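CRISPR-associated endoribonuclease Cas2 (Streptococcus pyogenes serotype M1, PDB 4QR2) probably acts as a magnesium-dependent nuclease in CRISPR adaptive immunity, working as a homodimer that joins a Cas1 homodimer in a heterotetramer. Local coordinates at residues V28-R33 against F48-H53; R17-H22 against E61-I66. All coordinates share one frame; numbering follows the deposited sequence.

Contact 1. Residues V28-R33 against F48-H53; sequences VDYGQR and FVDIKH
Y30, just ahead of strand 31-35, lays one face of its ring on the end of I51, a residue of helix 45-58. The tyrosine can be followed outward. Y30 CB already has I51 CD1 at 4.0 Å. Next, Y30 CG lies 3.4 Å from I51 CD1, and because CG stands anti to the carbonyl carbon (chi1 -63°), the ring reaches across to the helix. From there CD1 of I51 sits over the middle of the ring, 3.4 Å from the Y30 centroid and only 12° off the normal, a CH-pi contact. Farther along, CE2 of Y30 meets CG1 of I51 at 3.5 Å, so the ring is met by the last two carbons of that branch, the two side chains sliding past each other in opposite directions. Isoleucine suits the place: its longer branch is slim enough to lie flat on an aromatic face. Tyrosine suits it too, apolar in the ring and polar at the end. Y30 OH is 4.2 Å from D50 OD2, too far to bond, and R54 mediates instead, its NH2 hydrogen-bonding to Y30 OH and forming a salt bridge with D50 OD2. V43 packs against both Y30 and I51. The contact thus joins helix 45-58 to the turn between helix 14-27 and strand 31-35 of the ferredoxin-like fold, whose helices pack against an antiparallel sheet.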
loop_
_atom_site.group_PDB
_atom_site.type_symbol
_atom_site.label_atom_id
_atom_site.label_comp_id
_atom_site.label_asym_id
_atom_site.label_seq_id
_atom_site.Cartn_x
_atom_site.Cartn_y
_atom_site.Cartn_z
ATOM N N VAL A 28 -3.938 13.111 5.024
ATOM C CA VAL A 28 -5.342 13.070 5.465
ATOM C C VAL A 28 -6.011 14.396 5.237
ATOM O O VAL A 28 -7.222 14.549 5.485
ATOM C CB VAL A 28 -5.492 12.574 6.927
ATOM C CG1 VAL A 28 -4.938 11.162 7.085
ATOM C CG2 VAL A 28 -4.928 13.531 7.950
ATOM N N ASP A 29 -5.236 15.415 4.846
ATOM C CA ASP A 29 -5.846 16.628 4.405
ATOM C C ASP A 29 -6.463 16.494 3.004
ATOM O O ASP A 29 -7.207 17.412 2.579
ATOM C CB ASP A 29 -4.832 17.755 4.377
ATOM C CG ASP A 29 -4.737 18.532 5.694
ATOM O OD1 ASP A 29 -5.611 18.404 6.573
ATOM O OD2 ASP A 29 -3.783 19.355 5.848
ATOM N N TYR A 30 -6.162 15.403 2.304
ATOM C CA TYR A 30 -6.498 15.201 0.877
ATOM C C TYR A 30 -7.237 13.903 0.658
ATOM O O TYR A 30 -7.577 13.541 -0.479
ATOM C CB TYR A 30 -5.270 15.229 -0.031
ATOM C CG TYR A 30 -4.595 16.556 0.005
ATOM C CD1 TYR A 30 -5.084 17.640 -0.750
ATOM C CD2 TYR A 30 -3.497 16.762 0.826
ATOM C CE1 TYR A 30 -4.470 18.869 -0.691
ATOM C CE2 TYR A 30 -2.857 17.971 0.859
ATOM C CZ TYR A 30 -3.369 19.028 0.132
ATOM O OH TYR A 30 -2.726 20.239 0.206
ATOM N N GLY A 31 -7.538 13.192 1.732
ATOM C CA GLY A 31 -8.067 11.831 1.655
ATOM C C GLY A 31 -8.155 11.112 2.966
ATOM O O GLY A 31 -8.072 11.728 4.027
ATOM N N GLN A 32 -8.306 9.796 2.889
ATOM C CA GLN A 32 -8.550 8.961 3.986
ATOM C C GLN A 32 -7.384 7.974 4.187
ATOM O O GLN A 32 -6.850 7.356 3.250
ATOM C CB GLN A 32 -9.798 8.154 3.718
ATOM C CG GLN A 32 -10.455 7.442 4.843
ATOM C CD GLN A 32 -11.866 7.014 4.441
ATOM O OE1 GLN A 32 -12.119 6.689 3.276
ATOM N NE2 GLN A 32 -12.795 7.016 5.404
ATOM N N ARG A 33 -6.959 7.867 5.452
ATOM C CA ARG A 33 -5.966 6.882 5.844
ATOM C C ARG A 33 -6.669 5.530 6.034
ATOM O O ARG A 33 -7.535 5.421 6.895
ATOM C CB ARG A 33 -5.337 7.319 7.160
ATOM C CG ARG A 33 -4.218 6.445 7.617
ATOM C CD ARG A 33 -3.588 7.144 8.829
ATOM N NE ARG A 33 -2.284 6.574 9.143
ATOM C CZ ARG A 33 -1.528 6.969 10.168
ATOM N NH1 ARG A 33 -1.973 7.898 11.016
ATOM N NH2 ARG A 33 -0.371 6.391 10.397
ATOM N N PHE A 48 -1.814 17.627 -6.540
ATOM C CA PHE A 48 -0.901 16.479 -6.587
ATOM C C PHE A 48 0.528 16.942 -6.690
ATOM O O PHE A 48 1.409 16.410 -5.958
ATOM C CB PHE A 48 -1.328 15.575 -7.717
ATOM C CG PHE A 48 -0.599 14.251 -7.795
ATOM C CD1 PHE A 48 -0.232 13.562 -6.686
ATOM C CD2 PHE A 48 -0.305 13.701 -9.060
ATOM C CE1 PHE A 48 0.385 12.307 -6.827
ATOM C CE2 PHE A 48 0.304 12.469 -9.198
ATOM C CZ PHE A 48 0.703 11.817 -8.041
ATOM N N VAL A 49 0.767 17.967 -7.527
ATOM C CA VAL A 49 2.125 18.542 -7.652
ATOM C C VAL A 49 2.580 19.054 -6.272
ATOM O O VAL A 49 3.700 18.794 -5.826
ATOM C CB VAL A 49 2.252 19.682 -8.677
ATOM C CG1 VAL A 49 3.679 20.224 -8.662
ATOM C CG2 VAL A 49 1.921 19.198 -10.078
ATOM N N ASP A 50 1.708 19.773 -5.598
ATOM C CA ASP A 50 2.043 20.308 -4.256
ATOM C C ASP A 50 2.276 19.267 -3.239
ATOM O O ASP A 50 3.303 19.291 -2.512
ATOM C CB ASP A 50 0.950 21.243 -3.794
ATOM C CG ASP A 50 1.380 22.039 -2.572
ATOM O OD1 ASP A 50 2.544 22.538 -2.484
ATOM O OD2 ASP A 50 0.546 22.133 -1.696
ATOM N N ILE A 51 1.392 18.296 -3.183
ATOM C CA ILE A 51 1.607 17.180 -2.257
ATOM C C ILE A 51 2.930 16.454 -2.486
ATOM O O ILE A 51 3.644 16.098 -1.558
ATOM C CB ILE A 51 0.425 16.249 -2.309
ATOM C CG1 ILE A 51 -0.793 16.968 -1.791
ATOM C CG2 ILE A 51 0.644 15.024 -1.436
ATOM C CD1 ILE A 51 -2.049 16.245 -2.235
ATOM N N LYS A 52 3.287 16.171 -3.724
ATOM C CA LYS A 52 4.609 15.552 -3.988
ATOM C C LYS A 52 5.793 16.390 -3.464
ATOM O O LYS A 52 6.724 15.856 -2.832
ATOM C CB LYS A 52 4.794 15.328 -5.492
ATOM C CG LYS A 52 4.012 14.102 -5.936
ATOM C CD LYS A 52 4.260 13.709 -7.366
ATOM C CE LYS A 52 3.390 14.484 -8.317
ATOM N NZ LYS A 52 3.447 13.926 -9.711
ATOM N N HIS A 53 5.786 17.696 -3.747
ATOM C CA HIS A 53 6.848 18.559 -3.214
ATOM C C HIS A 53 6.926 18.485 -1.677
ATOM O O HIS A 53 7.999 18.387 -1.145
ATOM C CB HIS A 53 6.602 20.012 -3.586
ATOM C CG HIS A 53 6.786 20.301 -5.051
ATOM N ND1 HIS A 53 6.299 21.442 -5.650
ATOM C CD2 HIS A 53 7.424 19.606 -6.034
ATOM C CE1 HIS A 53 6.635 21.455 -6.929
ATOM N NE2 HIS A 53 7.335 20.362 -7.190
#

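Contact 2. Residues R17-H22 against E61-I66; sequences RKRLRH and EKTDSI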
loop_
_atom_site.group_PDB
_atom_site.type_symbol
_atom_site.label_atom_id
_atom_site.label_comp_id
_atom_site.label_asym_id
_atom_site.label_seq_id
_atom_site.Cartn_x
_atom_site.Cartn_y
_atom_site.Cartn_z
ATOM N N ARG A 17 8.825 6.560 12.636
ATOM C CA ARG A 17 7.445 6.746 13.074
ATOM C C ARG A 17 7.058 8.212 12.996
ATOM O O ARG A 17 5.950 8.565 12.652
ATOM C CB ARG A 17 7.214 6.139 14.451
ATOM C CG ARG A 17 7.389 4.616 14.555
ATOM C CD ARG A 17 6.880 3.981 15.861
ATOM N NE ARG A 17 7.541 4.474 17.056
ATOM C CZ ARG A 17 8.681 3.956 17.492
ATOM N NH1 ARG A 17 9.226 2.915 16.896
ATOM N NH2 ARG A 17 9.219 4.381 18.584
ATOM N N LYS A 18 8.004 9.105 13.283
ATOM C CA LYS A 18 7.760 10.542 13.175
ATOM C C LYS A 18 7.488 10.983 11.763
ATOM O O LYS A 18 6.573 11.728 11.473
ATOM C CB LYS A 18 8.971 11.345 13.765
ATOM C CG LYS A 18 8.749 12.834 13.724
ATOM C CD LYS A 18 9.748 13.547 14.639
ATOM C CE LYS A 18 9.451 15.016 14.786
ATOM N NZ LYS A 18 10.665 15.798 15.203
ATOM N N ARG A 19 8.295 10.494 10.847
ATOM C CA ARG A 19 8.028 10.745 9.445
ATOM C C ARG A 19 6.678 10.243 9.036
ATOM O O ARG A 19 5.954 10.961 8.357
ATOM C CB ARG A 19 9.103 10.126 8.567
ATOM C CG ARG A 19 10.468 10.807 8.765
ATOM C CD ARG A 19 11.520 10.489 7.657
ATOM N NE ARG A 19 11.891 9.110 7.475
ATOM C CZ ARG A 19 12.749 8.437 8.244
ATOM N NH1 ARG A 19 13.010 7.182 7.970
ATOM N NH2 ARG A 19 13.309 8.990 9.328
ATOM N N LEU A 20 6.279 9.062 9.481
ATOM C CA LEU A 20 4.955 8.532 9.135
ATOM C C LEU A 20 3.878 9.427 9.711
ATOM O O LEU A 20 2.862 9.696 9.052
ATOM C CB LEU A 20 4.768 7.078 9.607
ATOM C CG LEU A 20 3.372 6.470 9.441
ATOM C CD1 LEU A 20 2.993 6.445 7.974
ATOM C CD2 LEU A 20 3.283 5.066 10.043
ATOM N N ARG A 21 4.056 9.954 10.920
ATOM C CA ARG A 21 3.025 10.878 11.466
ATOM C C ARG A 21 2.888 12.107 10.587
ATOM O O ARG A 21 1.789 12.589 10.341
ATOM C CB ARG A 21 3.417 11.335 12.872
ATOM C CG ARG A 21 3.274 10.265 13.977
ATOM C CD ARG A 21 3.255 10.906 15.420
ATOM N NE ARG A 21 4.536 11.517 15.766
ATOM C CZ ARG A 21 5.658 10.881 16.176
ATOM N NH1 ARG A 21 6.724 11.596 16.405
ATOM N NH2 ARG A 21 5.736 9.605 16.321
ATOM N N HIS A 22 4.015 12.612 10.068
ATOM C CA HIS A 22 3.970 13.824 9.233
ATOM C C HIS A 22 3.409 13.538 7.861
ATOM O O HIS A 22 2.645 14.401 7.329
ATOM C CB HIS A 22 5.379 14.384 9.075
ATOM C CG HIS A 22 5.952 14.975 10.319
ATOM N ND1 HIS A 22 7.292 15.279 10.434
ATOM C CD2 HIS A 22 5.416 15.179 11.546
ATOM C CE1 HIS A 22 7.535 15.732 11.652
ATOM N NE2 HIS A 22 6.409 15.698 12.348
ATOM N N GLU A 61 14.627 10.137 1.559
ATOM C CA GLU A 61 14.679 9.467 0.242
ATOM C C GLU A 61 15.699 8.318 0.117
ATOM O O GLU A 61 15.544 7.454 -0.750
ATOM C CB GLU A 61 14.850 10.547 -0.855
ATOM C CG GLU A 61 13.538 11.312 -1.097
ATOM C CD GLU A 61 13.679 12.846 -1.166
ATOM O OE1 GLU A 61 13.156 13.546 -0.250
ATOM O OE2 GLU A 61 14.291 13.348 -2.141
ATOM N N LYS A 62 16.704 8.300 0.984
ATOM C CA LYS A 62 17.646 7.187 1.048
ATOM C C LYS A 62 17.037 5.901 1.554
ATOM O O LYS A 62 17.376 4.843 1.044
ATOM C CB LYS A 62 18.834 7.525 1.923
ATOM C CG LYS A 62 19.682 8.622 1.327
ATOM C CD LYS A 62 21.057 8.685 1.957
ATOM C CE LYS A 62 22.088 9.054 0.892
ATOM N NZ LYS A 62 22.168 10.510 0.592
ATOM N N THR A 63 16.124 5.988 2.525
ATOM C CA THR A 63 15.629 4.812 3.182
ATOM C C THR A 63 14.176 4.510 2.947
ATOM O O THR A 63 13.738 3.394 3.248
ATOM C CB THR A 63 15.860 4.930 4.712
ATOM O OG1 THR A 63 15.237 6.136 5.194
ATOM C CG2 THR A 63 17.312 5.083 5.005
ATOM N N ASP A 64 13.392 5.528 2.553
ATOM C CA ASP A 64 11.938 5.394 2.445
ATOM C C ASP A 64 11.562 5.423 0.969
ATOM O O ASP A 64 12.290 5.942 0.135
ATOM C CB ASP A 64 11.215 6.622 3.060
ATOM C CG ASP A 64 11.596 6.923 4.533
ATOM O OD1 ASP A 64 12.406 6.185 5.179
ATOM O OD2 ASP A 64 11.115 7.976 5.003
ATOM N N SER A 65 10.350 4.996 0.649
ATOM C CA SER A 65 9.761 5.310 -0.658
ATOM C C SER A 65 8.269 5.588 -0.595
ATOM O O SER A 65 7.616 5.129 0.331
ATOM C CB SER A 65 9.996 4.203 -1.675
ATOM O OG SER A 65 9.304 3.059 -1.305
ATOM N N ILE A 66 7.752 6.264 -1.638
ATOM C CA ILE A 66 6.334 6.499 -1.806
ATOM C C ILE A 66 6.002 6.118 -3.244
ATOM O O ILE A 66 6.724 6.508 -4.180
ATOM C CB ILE A 66 5.944 7.985 -1.543
ATOM C CG1 ILE A 66 6.117 8.256 -0.034
ATOM C CG2 ILE A 66 4.511 8.230 -2.050
ATOM C CD1 ILE A 66 5.510 9.526 0.459
#
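R19 of helix 14-27 and D64, just before strand 65-71, form a bidentate salt bridge that ties together two parts of the ferredoxin-like fold: its first helix and the turn entering strand 65-71, which is outermost within the chain and backbone-bonded at I66 to the second subunit. The ionic pair comes first. The guanidinium is used side-on, through NE and one terminal nitrogen, each taking a different carboxylate oxygen. R19 NE donates to D64 OD2 at 2.8 Å, with an N-H...O angle of 162°, and OD2 lies at the edge of the guanidinium, in its plane. R19 NH1 reaches D64 OD1 at 3.0 Å, somewhat tilted from that plane. Both oxygens use their syn lone pairs, and the two flat groups are only 19° from coplanar, as suits two N-H groups facing two oxygens. A bend in the arginine chain at chi3 (-60°) turns NE and NH1 toward the acid. Arginine suits the place because it is long enough to reach from the helix and offers two N-H groups side by side, which hold the carboxylate's rotation.

Van der Waals contact across the pair is slight: R19 CD approaches D64 OD2 to 3.7 Å, and T63 OG1 is equally far from R19 NH1.

Neutral hydrogen bonds hold the acid as well. Y7 OH and the backbone N of D60 both bond to D64 OD2, so that OD2 of the buried D64 has three partners, R19 NE among them. Threonine suits position 63 because its short side chain carries a hydroxyl that reaches the next residue's carboxylate. D64 OD1 therefore accepts from both R19 NH1 and T63 OG1, the hydroxyl donating at 2.8 Å from above the carboxylate plane.

Contact 1 is nested within the chain loop that contact 2 closes; their centres are about 14 Å apart, and both contacts reach the same sheet. Contact 1 joins helix 45-58 to the approach to strand 31-35, whereas contact 2 joins helix 14-27 to the approach to strand 65-71. They touch where R33 NH2 packs 3.9 Å from L20 CG. Contact 2 is the one near the predicted magnesium site: the D64 side chain is about 6 Å from that of D8, and S65 is backbone-bonded to D8. Contact 1 lies away from it. Both meet the second subunit, through K52 with E80 and S65 with Q35 of that subunit.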